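Local coordinates for sensor protein (Bacillus halodurans, PDB 3O5Y), which probably acts as a two-component histidine kinase, using ATP to phosphorylate a protein histidine, and is represented here by its GAF domain, at residues S53-P56 with Y62-A65. Residues are numbered along the deposited sequence; the frame is centred on the assembly and turned at random.
Sequences STIP and YWSA. With ACT (acetate ion), chain C.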
ATOM      1  N   SER A  53      -1.591  13.888  -0.609  1.00 47.57           N
ATOM      2  CA  SER A  53      -0.157  14.158  -0.400  1.00 47.05           C
ATOM      3  C   SER A  53       0.720  13.469  -1.447  1.00 46.63           C
ATOM      4  O   SER A  53       0.445  12.342  -1.879  1.00 46.41           O
ATOM      5  CB  SER A  53       0.298  13.725   0.996  1.00 46.57           C
ATOM      6  OG  SER A  53      -0.371  14.448   2.007  1.00 48.25           O
ATOM      7  N   THR A  54       1.788  14.151  -1.840  1.00 46.84           N
ATOM      8  CA  THR A  54       2.776  13.579  -2.748  1.00 46.25           C
ATOM      9  C   THR A  54       3.869  12.897  -1.940  1.00 45.06           C
ATOM     10  O   THR A  54       4.348  13.435  -0.950  1.00 45.45           O
ATOM     11  CB  THR A  54       3.353  14.657  -3.675  1.00 47.24           C
ATOM     12  OG1 THR A  54       2.308  15.126  -4.533  1.00 48.51           O
ATOM     13  CG2 THR A  54       4.497  14.108  -4.539  1.00 47.61           C
ATOM     14  N   ILE A  55       4.217  11.684  -2.347  1.00 44.18           N
ATOM     15  CA  ILE A  55       5.318  10.947  -1.748  1.00 42.78           C
ATOM     16  C   ILE A  55       6.566  11.203  -2.595  1.00 43.24           C
ATOM     17  O   ILE A  55       6.590  10.862  -3.783  1.00 42.92           O
ATOM     18  CB  ILE A  55       5.009   9.437  -1.692  1.00 42.54           C
ATOM     19  CG1 ILE A  55       3.626   9.188  -1.067  1.00 41.65           C
ATOM     20  CG2 ILE A  55       6.153   8.661  -1.014  1.00 41.94           C
ATOM     21  CD1 ILE A  55       3.435   9.666   0.398  1.00 40.26           C
ATOM     22  N   PRO A  56       7.589  11.848  -1.996  1.00 43.43           N
ATOM     23  CA  PRO A  56       8.851  12.104  -2.681  1.00 43.89           C
ATOM     24  C   PRO A  56       9.613  10.809  -2.840  1.00 44.32           C
ATOM     25  O   PRO A  56       9.419   9.879  -2.050  1.00 44.13           O
ATOM     26  CB  PRO A  56       9.597  13.026  -1.706  1.00 44.07           C
ATOM     27  CG  PRO A  56       9.007  12.723  -0.373  1.00 44.15           C
ATOM     28  CD  PRO A  56       7.565  12.448  -0.647  1.00 43.34           C
ATOM     29  N   TYR A  62       7.911   3.253  -0.433  1.00 39.31           N
ATOM     30  CA  TYR A  62       6.923   3.028  -1.485  1.00 39.44           C
ATOM     31  C   TYR A  62       7.541   3.120  -2.902  1.00 40.10           C
ATOM     32  O   TYR A  62       7.285   2.259  -3.747  1.00 40.61           O
ATOM     33  CB  TYR A  62       5.722   3.976  -1.343  1.00 38.80           C
ATOM     34  CG  TYR A  62       4.914   3.858  -0.047  1.00 37.25           C
ATOM     35  CD1 TYR A  62       3.936   4.808   0.273  1.00 34.94           C
ATOM     36  CD2 TYR A  62       5.137   2.823   0.857  1.00 34.43           C
ATOM     37  CE1 TYR A  62       3.190   4.711   1.438  1.00 35.85           C
ATOM     38  CE2 TYR A  62       4.397   2.716   2.032  1.00 34.47           C
ATOM     39  CZ  TYR A  62       3.412   3.652   2.311  1.00 35.45           C
ATOM     40  OH  TYR A  62       2.678   3.556   3.476  1.00 32.19           O
ATOM     41  N   TRP A  63       8.363   4.139  -3.157  1.00 40.48           N
ATOM     42  CA  TRP A  63       9.042   4.246  -4.453  1.00 41.10           C
ATOM     43  C   TRP A  63      10.051   3.134  -4.666  1.00 42.18           C
ATOM     44  O   TRP A  63      10.296   2.709  -5.800  1.00 43.36           O
ATOM     45  CB  TRP A  63       9.736   5.591  -4.602  1.00 41.15           C
ATOM     46  CG  TRP A  63       8.842   6.623  -5.141  1.00 40.16           C
ATOM     47  CD1 TRP A  63       8.257   7.624  -4.451  1.00 40.75           C
ATOM     48  CD2 TRP A  63       8.382   6.735  -6.488  1.00 41.44           C
ATOM     49  NE1 TRP A  63       7.484   8.396  -5.283  1.00 43.16           N
ATOM     50  CE2 TRP A  63       7.537   7.869  -6.544  1.00 43.04           C
ATOM     51  CE3 TRP A  63       8.620   6.003  -7.664  1.00 39.57           C
ATOM     52  CZ2 TRP A  63       6.925   8.297  -7.728  1.00 42.85           C
ATOM     53  CZ3 TRP A  63       8.009   6.416  -8.834  1.00 41.15           C
ATOM     54  CH2 TRP A  63       7.168   7.561  -8.857  1.00 42.96           C
ATOM     55  N   SER A  64      10.628   2.647  -3.576  1.00 42.49           N
ATOM     56  CA  SER A  64      11.585   1.569  -3.666  1.00 43.60           C
ATOM     57  C   SER A  64      10.907   0.291  -4.185  1.00 43.76           C
ATOM     58  O   SER A  64      11.474  -0.429  -5.006  1.00 44.65           O
ATOM     59  CB  SER A  64      12.239   1.364  -2.307  1.00 44.02           C
ATOM     60  OG  SER A  64      13.191   0.336  -2.377  1.00 47.03           O
ATOM     61  N   ALA A  65       9.681   0.036  -3.727  1.00 43.47           N
ATOM     62  CA  ALA A  65       8.890  -1.095  -4.193  1.00 43.53           C
ATOM     63  C   ALA A  65       8.530  -0.940  -5.669  1.00 43.88           C
ATOM     64  O   ALA A  65       8.615  -1.891  -6.435  1.00 44.09           O
ATOM     65  CB  ALA A  65       7.632  -1.233  -3.358  1.00 43.54           C
TER
HETATM   66  C   ACT C   2       0.756   6.429   4.378  1.00 45.04           C
HETATM   67  O   ACT C   2       1.913   6.949   4.466  1.00 45.44           O
HETATM   68  OXT ACT C   2       0.638   5.319   3.776  1.00 44.20           O
HETATM   69  CH3 ACT C   2      -0.416   7.138   4.975  1.00 44.59           C
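Trp63 reaches from the first turn of helix 61-68 to the edge strand 54-55 and donates its indole N-H to a backbone carbonyl: NE1 of Trp63 lies 3.0 Å from O of Ile55. The hydrogen bond bends moderately, with an N-H...O angle of 153°. The oxygen sits almost in the indole plane, at the ring edge, whereas seen from the acceptor the donor stands 45° above the carbonyl plane, off the lone-pair directions. The carbonyl of the following residue, just past the strand, also comes close, O of Pro56 lying 3.5 Å from CD1 of Trp63.

Apolar packing is lighter. With chi1 at -50° CG1 lies beside the backbone N, which leaves CG2 anti to that N, and CG2 of Ile55 approaches CD1 of Trp63 at 4.2 Å. Leu29 and Leu36 add to the setting of Ile55, and Leu36 and Leu31 to that of Trp63; Lys57 makes a cation-pi contact with the indole.

Tyr62, one residue earlier on the helix, puts its ring toward an acetate ion, probably from the crystallisation liquor. OH of Tyr62 donates to OXT of the acetate at 2.7 Å, with that oxygen at the ring edge and near its plane. The hydroxyl also hydrogen-bonds Ser113, while Ser27 and Arg25 also hydrogen-bond the acetate.

In this GAF domain the helix is thus tied to the edge strand over a short connection, by one side-chain-to-backbone bond that satisfies the buried indole N-H. The acetate, bonded by hydroxyls and a guanidinium, is consistent with a site that can take a small carboxylate; whether that reflects a natural ligand remains open.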